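Local structure of separin (Saccharomyces cerevisiae, 5U1T) at residues N577-K580 with I581-Y585; M605-V608 with K609-C613; L612-L615 with N616-N619; D621-S624 with I625-S628. The protein is a caspase-like cysteine protease that triggers chromosome segregation by cleaving the Scc1 subunit of cohesin at the onset of anaphase, and is held inactive by securin before then. All coordinates share one frame; numbering follows the deposited sequence.

How the interactions relate
All four contacts are local, each within one continuous stretch, so none closes a long loop. They follow in series along the chain, and none crosses another. Interaction 1 forms the first turns of helix 578-590. Interactions 2 and 3 both lie on helix 602-617 and overlap at L612 and C613; interaction 3 takes that helix to its end. Interaction 4 starts the next helix, 621-633. The three helices pack against one another. L615 of interaction 3 reaches both T582 of interaction 1 and S624 of interaction 4. L612, shared by interactions 2 and 3, packs on L627 of interaction 4. The contacts thus lie in one helical bundle, away from the probable catalytic cysteine.

Interaction 1: residues N577-K580 with I581-Y585; sequences NLSK and ITKLY
T582 binds L578 O twice, once through its hydroxyl and once through its backbone N-H. T582 OG1 donates to L578 O at 2.6 Å. T582 N lies 3.0 Å from the same L578 O. The two donors reach this carbonyl oxygen from opposite faces of its plane. The hydroxyl is turned back beside the T582 backbone N (chi1 -49°), which sets it over the preceding turn. A hydroxyl in a buried setting thereby finds its partner within its own helix. The remaining bonds are regular helix bonds. I581 N donates to N577 O at 3.0 Å. K583 N reaches S579 O at 3.1 Å, and L584 N binds K580 O in the same way.

The side chains follow this backbone. L578 and T582 lie alongside each other and point the same way, with L578 CD1 3.7 Å from T582 OG1. I581 straddles the carbonyl of N577. Its CG1 takes the crowded position between backbone N and carbonyl carbon (chi1 71°), and both CG1 and CG2 come close to N577 O. I581 CG2 also touches N577 CB at 4.2 Å. On the more exposed side, the aliphatic part of K583 runs past S579, with K583 CD 3.8 Å from S579 O. The amines of K580 and K583 extend outward from the turn.

The turn opens helix 578-590, which is wedged between three others. L578 packs on Y614 of helix 602-617, I581 on L565 and L566 of helix 557-572, and S579 on L623 of helix 621-633.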
loop_
_atom_site.group_PDB
_atom_site.type_symbol
_atom_site.label_atom_id
_atom_site.label_comp_id
_atom_site.label_asym_id
_atom_site.label_seq_id
_atom_site.Cartn_x
_atom_site.Cartn_y
_atom_site.Cartn_z
ATOM N N ASN A 577 15.719 15.362 1.295
ATOM C CA ASN A 577 16.948 15.006 0.586
ATOM C C ASN A 577 16.799 13.937 -0.477
ATOM O O ASN A 577 17.797 13.541 -1.078
ATOM C CB ASN A 577 18.009 14.540 1.572
ATOM C CG ASN A 577 18.511 15.656 2.426
ATOM O OD1 ASN A 577 18.819 16.752 1.924
ATOM N ND2 ASN A 577 18.566 15.418 3.732
ATOM N N LEU A 578 15.575 13.467 -0.701
ATOM C CA LEU A 578 15.328 12.341 -1.598
ATOM C C LEU A 578 15.919 12.554 -2.990
ATOM O O LEU A 578 16.604 11.679 -3.544
ATOM C CB LEU A 578 13.824 12.077 -1.712
ATOM C CG LEU A 578 13.389 10.821 -2.463
ATOM C CD1 LEU A 578 14.361 9.684 -2.237
ATOM C CD2 LEU A 578 12.000 10.395 -2.009
ATOM N N SER A 579 15.635 13.717 -3.556
ATOM C CA SER A 579 16.087 14.035 -4.893
ATOM C C SER A 579 17.625 14.230 -4.963
ATOM O O SER A 579 18.301 13.662 -5.834
ATOM C CB SER A 579 15.343 15.272 -5.373
ATOM O OG SER A 579 15.808 15.636 -6.646
ATOM N N LYS A 580 18.164 15.024 -4.041
ATOM C CA LYS A 580 19.616 15.202 -3.881
ATOM C C LYS A 580 20.363 13.866 -3.897
ATOM O O LYS A 580 21.275 13.680 -4.696
ATOM C CB LYS A 580 19.928 15.945 -2.571
ATOM C CG LYS A 580 20.873 17.129 -2.712
ATOM C CD LYS A 580 22.070 17.037 -1.726
ATOM C CE LYS A 580 23.140 18.113 -2.063
ATOM N NZ LYS A 580 24.387 18.099 -1.189
ATOM N N ILE A 581 19.950 12.930 -3.040
ATOM C CA ILE A 581 20.680 11.677 -2.903
ATOM C C ILE A 581 20.386 10.650 -4.001
ATOM O O ILE A 581 21.229 9.813 -4.283
ATOM C CB ILE A 581 20.438 11.019 -1.505
ATOM C CG1 ILE A 581 19.035 10.456 -1.371
ATOM C CG2 ILE A 581 20.716 12.009 -0.385
ATOM C CD1 ILE A 581 18.726 9.964 0.007
ATOM N N THR A 582 19.230 10.704 -4.646
ATOM C CA THR A 582 18.996 9.817 -5.784
ATOM C C THR A 582 19.911 10.224 -6.932
ATOM O O THR A 582 20.402 9.386 -7.685
ATOM C CB THR A 582 17.531 9.839 -6.274
ATOM O OG1 THR A 582 16.645 9.682 -5.162
ATOM C CG2 THR A 582 17.282 8.718 -7.267
ATOM N N LYS A 583 20.156 11.518 -7.062
ATOM C CA LYS A 583 21.019 11.979 -8.129
ATOM C C LYS A 583 22.453 11.662 -7.809
ATOM O O LYS A 583 23.201 11.203 -8.678
ATOM C CB LYS A 583 20.835 13.468 -8.362
ATOM C CG LYS A 583 19.939 13.735 -9.546
ATOM C CD LYS A 583 19.090 14.965 -9.360
ATOM C CE LYS A 583 17.995 15.010 -10.444
ATOM N NZ LYS A 583 18.537 14.783 -11.852
ATOM N N LEU A 584 22.830 11.900 -6.555
ATOM C CA LEU A 584 24.163 11.565 -6.071
ATOM C C LEU A 584 24.499 10.111 -6.321
ATOM O O LEU A 584 25.573 9.794 -6.836
ATOM C CB LEU A 584 24.286 11.873 -4.585
ATOM C CG LEU A 584 24.834 13.272 -4.378
ATOM C CD1 LEU A 584 24.635 13.718 -2.961
ATOM C CD2 LEU A 584 26.289 13.249 -4.756
ATOM N N TYR A 585 23.563 9.241 -5.973
ATOM C CA TYR A 585 23.768 7.816 -6.125
ATOM C C TYR A 585 23.926 7.426 -7.579
ATOM O O TYR A 585 24.771 6.591 -7.906
ATOM C CB TYR A 585 22.617 7.037 -5.495
ATOM C CG TYR A 585 22.747 5.540 -5.629
ATOM C CD1 TYR A 585 23.703 4.841 -4.910
ATOM C CD2 TYR A 585 21.897 4.825 -6.463
ATOM C CE1 TYR A 585 23.821 3.476 -5.034
ATOM C CE2 TYR A 585 22.001 3.467 -6.590
ATOM C CZ TYR A 585 22.968 2.787 -5.871
ATOM O OH TYR A 585 23.078 1.420 -6.002
#

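Interaction 2: residues M605-V608 with K609-C613; sequences MDFV and KMLLC
M605-V608 and K609-C613 are successive turns of helix 602-617, joined on one side by F607 and L611 and on another by D606 and K609. F607 and L611 lie alongside each other and point the same way. F607 CZ touches L611 CD2 at 3.8 Å, and L611 CB lies over one face of the ring. One residue along, V608 CG1 meets L612 CG at 4.4 Å, a looser apolar contact.

The charged pair makes a long salt bridge, with D606 OD1 3.7 Å from K609 NZ. K609 gets there by a chain bent at chi2 (140°) and chi3, which curls its methylenes past M605 O before the amine turns to the carboxylate.

In the backbone, V608 O accepts two bonds. L612 N binds V608 O at 2.9 Å. L611 N binds V608 O at 3.1 Å from above the carbonyl plane, and its bond to F607 O is weak. K609 N and M610 N bind M605 O and D606 O in the usual way.

F607 also meets the ring of Y585 edge to face. A second protein chain of the assembly packs on D606, F607 and M610. This is typical of a packed alpha-helix in a helical domain: apolar pairs four residues apart on its buried side, and an acid-base pair three residues apart where the helix is partly exposed.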
loop_
_atom_site.group_PDB
_atom_site.type_symbol
_atom_site.label_atom_id
_atom_site.label_comp_id
_atom_site.label_asym_id
_atom_site.label_seq_id
_atom_site.Cartn_x
_atom_site.Cartn_y
_atom_site.Cartn_z
ATOM N N MET A 605 22.552 -3.125 -1.812
ATOM C CA MET A 605 21.375 -3.826 -2.332
ATOM C C MET A 605 20.081 -3.446 -1.623
ATOM O O MET A 605 19.084 -3.114 -2.258
ATOM C CB MET A 605 21.552 -5.343 -2.219
ATOM C CG MET A 605 22.681 -5.905 -3.053
ATOM S SD MET A 605 22.307 -5.601 -4.784
ATOM C CE MET A 605 23.385 -4.201 -5.175
ATOM N N ASP A 606 20.103 -3.531 -0.302
ATOM C CA ASP A 606 18.946 -3.201 0.506
ATOM C C ASP A 606 18.630 -1.738 0.395
ATOM O O ASP A 606 17.477 -1.354 0.489
ATOM C CB ASP A 606 19.175 -3.551 1.970
ATOM C CG ASP A 606 19.343 -5.032 2.190
ATOM O OD1 ASP A 606 19.131 -5.822 1.228
ATOM O OD2 ASP A 606 19.694 -5.404 3.337
ATOM N N PHE A 607 19.670 -0.927 0.215
ATOM C CA PHE A 607 19.506 0.516 0.101
ATOM C C PHE A 607 18.707 0.878 -1.152
ATOM O O PHE A 607 17.736 1.644 -1.092
ATOM C CB PHE A 607 20.864 1.215 0.069
ATOM C CG PHE A 607 20.802 2.614 -0.458
ATOM C CD1 PHE A 607 20.166 3.614 0.263
ATOM C CD2 PHE A 607 21.372 2.934 -1.684
ATOM C CE1 PHE A 607 20.094 4.908 -0.230
ATOM C CE2 PHE A 607 21.309 4.228 -2.178
ATOM C CZ PHE A 607 20.667 5.215 -1.445
ATOM N N VAL A 608 19.141 0.311 -2.273
ATOM C CA VAL A 608 18.543 0.544 -3.569
ATOM C C VAL A 608 17.079 0.137 -3.570
ATOM O O VAL A 608 16.232 0.884 -4.069
ATOM C CB VAL A 608 19.275 -0.222 -4.652
ATOM C CG1 VAL A 608 18.635 0.009 -5.989
ATOM C CG2 VAL A 608 20.699 0.195 -4.690
ATOM N N LYS A 609 16.781 -1.034 -3.016
ATOM C CA LYS A 609 15.401 -1.469 -2.893
ATOM C C LYS A 609 14.582 -0.466 -2.079
ATOM O O LYS A 609 13.474 -0.089 -2.482
ATOM C CB LYS A 609 15.323 -2.861 -2.272
ATOM C CG LYS A 609 15.682 -3.966 -3.255
ATOM C CD LYS A 609 16.531 -5.073 -2.633
ATOM C CE LYS A 609 15.923 -5.649 -1.359
ATOM N NZ LYS A 609 16.475 -7.005 -1.101
ATOM N N MET A 610 15.138 0.003 -0.967
ATOM C CA MET A 610 14.450 0.973 -0.125
ATOM C C MET A 610 14.284 2.348 -0.820
ATOM O O MET A 610 13.400 3.136 -0.469
ATOM C CB MET A 610 15.195 1.115 1.200
ATOM C CG MET A 610 14.405 1.689 2.350
ATOM S SD MET A 610 12.613 1.348 2.387
ATOM C CE MET A 610 12.453 -0.463 2.263
ATOM N N LEU A 611 15.133 2.617 -1.812
ATOM C CA LEU A 611 15.192 3.922 -2.473
ATOM C C LEU A 611 14.163 3.987 -3.586
ATOM O O LEU A 611 13.456 4.989 -3.732
ATOM C CB LEU A 611 16.600 4.183 -3.035
ATOM C CG LEU A 611 16.853 5.490 -3.798
ATOM C CD1 LEU A 611 16.670 6.692 -2.891
ATOM C CD2 LEU A 611 18.235 5.496 -4.407
ATOM N N LEU A 612 14.132 2.919 -4.385
ATOM C CA LEU A 612 13.124 2.709 -5.405
ATOM C C LEU A 612 11.739 2.784 -4.772
ATOM O O LEU A 612 10.858 3.492 -5.265
ATOM C CB LEU A 612 13.315 1.358 -6.086
ATOM C CG LEU A 612 14.502 1.164 -7.018
ATOM C CD1 LEU A 612 14.491 -0.232 -7.565
ATOM C CD2 LEU A 612 14.467 2.156 -8.150
ATOM N N CYS A 613 11.563 2.061 -3.672
ATOM C CA CYS A 613 10.302 2.053 -2.957
ATOM C C CYS A 613 9.920 3.419 -2.382
ATOM O O CYS A 613 8.740 3.765 -2.364
ATOM C CB CYS A 613 10.343 1.009 -1.846
ATOM S SG CYS A 613 8.997 1.056 -0.654
#

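Interaction 3: residues L612-L615 with N616-N619; sequences LCYL and NFNN
The Y614 ring carries the side-chain amide of N618 over one face. The end of the amide sits above the ring centre, and the two planes stand nearly perpendicular, 88° apart. The same amide lies at the edge of the F617 ring, in its plane, so N618 fills the corner between the two aromatic groups. Y614 CE1 and F617 CD1 just touch at 4.5 Å. N618 CG lies beside its own backbone N (chi1 -79°), which folds the side chain back over the last turn, with N618 CB 3.5 Å from Y614 O. The far end of Y614 is fixed from outside, where its OH hydrogen-bonds to L574 O.

The backbone bonds weaken as the helix runs out. N616 N binds L612 O at 2.9 Å, and F617 N binds C613 O at 3.1 Å. N618 N then divides between Y614 O and L615 O, and both bonds are weak. A water weakly bridges C613 O and N616 OD1.

Helix 642-655 lies against N616 through Y648 and E651, while I830 of helix 829-845 packs on F617 and N618. N619 has a positive phi of 57°, and N619 N turns back to N616 O at 3.1 Å. F620 N closes on L615 O. These two bonds make a Schellman motif with N619 as its C-prime residue, a characteristic C-terminal stop of an alpha-helix.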
loop_
_atom_site.group_PDB
_atom_site.type_symbol
_atom_site.label_atom_id
_atom_site.label_comp_id
_atom_site.label_asym_id
_atom_site.label_seq_id
_atom_site.Cartn_x
_atom_site.Cartn_y
_atom_site.Cartn_z
ATOM N N LEU A 612 14.132 2.919 -4.385
ATOM C CA LEU A 612 13.124 2.709 -5.405
ATOM C C LEU A 612 11.739 2.784 -4.772
ATOM O O LEU A 612 10.858 3.492 -5.265
ATOM C CB LEU A 612 13.315 1.358 -6.086
ATOM C CG LEU A 612 14.502 1.164 -7.018
ATOM C CD1 LEU A 612 14.491 -0.232 -7.565
ATOM C CD2 LEU A 612 14.467 2.156 -8.150
ATOM N N CYS A 613 11.563 2.061 -3.672
ATOM C CA CYS A 613 10.302 2.053 -2.957
ATOM C C CYS A 613 9.920 3.419 -2.382
ATOM O O CYS A 613 8.740 3.765 -2.364
ATOM C CB CYS A 613 10.343 1.009 -1.846
ATOM S SG CYS A 613 8.997 1.056 -0.654
ATOM N N TYR A 614 10.881 4.214 -1.932
ATOM C CA TYR A 614 10.517 5.519 -1.388
ATOM C C TYR A 614 10.320 6.538 -2.508
ATOM O O TYR A 614 9.566 7.490 -2.347
ATOM C CB TYR A 614 11.564 6.022 -0.405
ATOM C CG TYR A 614 11.089 7.041 0.608
ATOM C CD1 TYR A 614 9.976 6.798 1.402
ATOM C CD2 TYR A 614 11.784 8.227 0.804
ATOM C CE1 TYR A 614 9.558 7.708 2.358
ATOM C CE2 TYR A 614 11.376 9.147 1.762
ATOM C CZ TYR A 614 10.255 8.878 2.531
ATOM O OH TYR A 614 9.827 9.774 3.480
ATOM N N LEU A 615 11.016 6.351 -3.626
ATOM C CA LEU A 615 10.786 7.187 -4.790
ATOM C C LEU A 615 9.355 6.969 -5.309
ATOM O O LEU A 615 8.584 7.907 -5.517
ATOM C CB LEU A 615 11.795 6.882 -5.902
ATOM C CG LEU A 615 13.218 7.416 -5.772
ATOM C CD1 LEU A 615 14.017 6.940 -6.964
ATOM C CD2 LEU A 615 13.271 8.928 -5.656
ATOM N N ASN A 616 9.023 5.705 -5.508
ATOM C CA ASN A 616 7.719 5.302 -5.977
ATOM C C ASN A 616 6.566 5.744 -5.073
ATOM O O ASN A 616 5.535 6.203 -5.544
ATOM C CB ASN A 616 7.713 3.795 -6.125
ATOM C CG ASN A 616 6.348 3.251 -6.369
ATOM O OD1 ASN A 616 5.517 3.171 -5.454
ATOM N ND2 ASN A 616 6.106 2.837 -7.604
ATOM N N PHE A 617 6.734 5.597 -3.772
ATOM C CA PHE A 617 5.708 6.001 -2.831
ATOM C C PHE A 617 5.523 7.522 -2.831
ATOM O O PHE A 617 4.459 8.015 -2.459
ATOM C CB PHE A 617 6.072 5.466 -1.448
ATOM C CG PHE A 617 5.233 5.999 -0.313
ATOM C CD1 PHE A 617 5.610 7.157 0.368
ATOM C CD2 PHE A 617 4.126 5.305 0.126
ATOM C CE1 PHE A 617 4.874 7.628 1.435
ATOM C CE2 PHE A 617 3.389 5.770 1.195
ATOM C CZ PHE A 617 3.756 6.947 1.844
ATOM N N ASN A 618 6.543 8.263 -3.256
ATOM C CA ASN A 618 6.433 9.721 -3.323
ATOM C C ASN A 618 6.226 10.221 -4.743
ATOM O O ASN A 618 6.231 11.430 -4.990
ATOM C CB ASN A 618 7.656 10.392 -2.715
ATOM C CG ASN A 618 7.601 10.418 -1.211
ATOM O OD1 ASN A 618 8.443 9.818 -0.531
ATOM N ND2 ASN A 618 6.599 11.100 -0.669
ATOM N N ASN A 619 6.028 9.271 -5.654
ATOM C CA ASN A 619 5.757 9.545 -7.055
ATOM C C ASN A 619 6.878 10.398 -7.666
ATOM O O ASN A 619 6.632 11.393 -8.319
ATOM C CB ASN A 619 4.381 10.227 -7.229
ATOM C CG ASN A 619 3.255 9.527 -6.440
ATOM O OD1 ASN A 619 2.831 8.413 -6.779
ATOM N ND2 ASN A 619 2.760 10.193 -5.390
HETATM O O HOH W 1 5.877 1.991 -2.388
#

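Interaction 4: residues D621-S624 with I625-S628; sequences DKLS and IELS
Four consecutive alpha-helical bonds join D621-S624 to I625-S628, from I625 N to D621 O at 3.0 Å through to S628 N to S624 O at 2.9 Å.

Side-chain contact between the turns is light. L623 and E626 lie alongside each other and point the same way, with L623 CD2 4.1 Å from E626 OE1. E626 gets there with an extended chain, its CG opposite the backbone N (chi1 175°). I625 lies back over the first turn, where its CG1 and CD1 approach D621 O. K622 NZ and E626 OE1 carry opposite charges but stand 6.7 Å apart, so any attraction between them is at a distance.

L627 packs on L611 of helix 602-617, while I625 turns to L649, A652 and Y653 of helix 642-655.

The polar ends of D621 and S628 are buried and find partners outside the turn. D621 OD2 hydrogen-bonds to S655 OG, and S628 OG to A645 O. Both bonds run to helix 642-655, so polar links join the two helices beside their apolar packing. The D621 carboxylate also stands at the first turn of its helix, where its negative charge is probably favoured by the helix dipole.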
loop_
_atom_site.group_PDB
_atom_site.type_symbol
_atom_site.label_atom_id
_atom_site.label_comp_id
_atom_site.label_asym_id
_atom_site.label_seq_id
_atom_site.Cartn_x
_atom_site.Cartn_y
_atom_site.Cartn_z
ATOM N N ASP A 621 8.495 9.801 -10.164
ATOM C CA ASP A 621 8.519 8.845 -11.265
ATOM C C ASP A 621 9.644 9.064 -12.294
ATOM O O ASP A 621 10.102 8.109 -12.928
ATOM C CB ASP A 621 7.152 8.849 -11.966
ATOM C CG ASP A 621 5.979 8.713 -10.982
ATOM O OD1 ASP A 621 6.088 7.944 -10.001
ATOM O OD2 ASP A 621 4.938 9.386 -11.180
ATOM N N LYS A 622 10.090 10.307 -12.459
ATOM C CA LYS A 622 11.166 10.626 -13.392
ATOM C C LYS A 622 12.488 10.016 -12.902
ATOM O O LYS A 622 13.170 9.282 -13.628
ATOM C CB LYS A 622 11.295 12.142 -13.537
ATOM C CG LYS A 622 12.182 12.627 -14.661
ATOM C CD LYS A 622 12.218 14.149 -14.670
ATOM C CE LYS A 622 12.045 14.736 -16.072
ATOM N NZ LYS A 622 13.254 14.587 -16.974
ATOM N N LEU A 623 12.827 10.341 -11.655
ATOM C CA LEU A 623 13.987 9.782 -10.972
ATOM C C LEU A 623 13.889 8.266 -10.936
ATOM O O LEU A 623 14.860 7.574 -11.215
ATOM C CB LEU A 623 14.110 10.352 -9.547
ATOM C CG LEU A 623 14.570 11.814 -9.519
ATOM C CD1 LEU A 623 14.558 12.387 -8.115
ATOM C CD2 LEU A 623 15.935 11.943 -10.147
ATOM N N SER A 624 12.710 7.754 -10.615
ATOM C CA SER A 624 12.503 6.314 -10.650
ATOM C C SER A 624 12.917 5.702 -11.996
ATOM O O SER A 624 13.630 4.699 -12.025
ATOM C CB SER A 624 11.044 5.974 -10.326
ATOM O OG SER A 624 10.802 6.076 -8.933
ATOM N N ILE A 625 12.496 6.311 -13.103
ATOM C CA ILE A 625 12.821 5.764 -14.426
ATOM C C ILE A 625 14.333 5.822 -14.661
ATOM O O ILE A 625 14.938 4.860 -15.133
ATOM C CB ILE A 625 12.054 6.508 -15.568
ATOM C CG1 ILE A 625 10.565 6.183 -15.474
ATOM C CG2 ILE A 625 12.531 6.090 -16.932
ATOM C CD1 ILE A 625 9.680 7.045 -16.343
ATOM N N GLU A 626 14.945 6.941 -14.305
ATOM C CA GLU A 626 16.349 7.126 -14.601
ATOM C C GLU A 626 17.227 6.183 -13.760
ATOM O O GLU A 626 18.167 5.556 -14.274
ATOM C CB GLU A 626 16.743 8.573 -14.374
ATOM C CG GLU A 626 18.213 8.783 -14.558
ATOM C CD GLU A 626 18.653 10.096 -13.989
ATOM O OE1 GLU A 626 17.742 10.903 -13.657
ATOM O OE2 GLU A 626 19.888 10.305 -13.877
ATOM N N LEU A 627 16.892 6.085 -12.475
ATOM C CA LEU A 627 17.510 5.138 -11.569
ATOM C C LEU A 627 17.366 3.723 -12.094
ATOM O O LEU A 627 18.376 3.037 -12.289
ATOM C CB LEU A 627 16.904 5.242 -10.165
ATOM C CG LEU A 627 17.414 4.261 -9.105
ATOM C CD1 LEU A 627 18.939 4.142 -9.123
ATOM C CD2 LEU A 627 16.961 4.700 -7.753
ATOM N N SER A 628 16.130 3.281 -12.310
ATOM C CA SER A 628 15.867 1.911 -12.764
ATOM C C SER A 628 16.619 1.561 -14.035
ATOM O O SER A 628 17.194 0.476 -14.145
ATOM C CB SER A 628 14.373 1.694 -13.003
ATOM O OG SER A 628 13.732 1.314 -11.803
#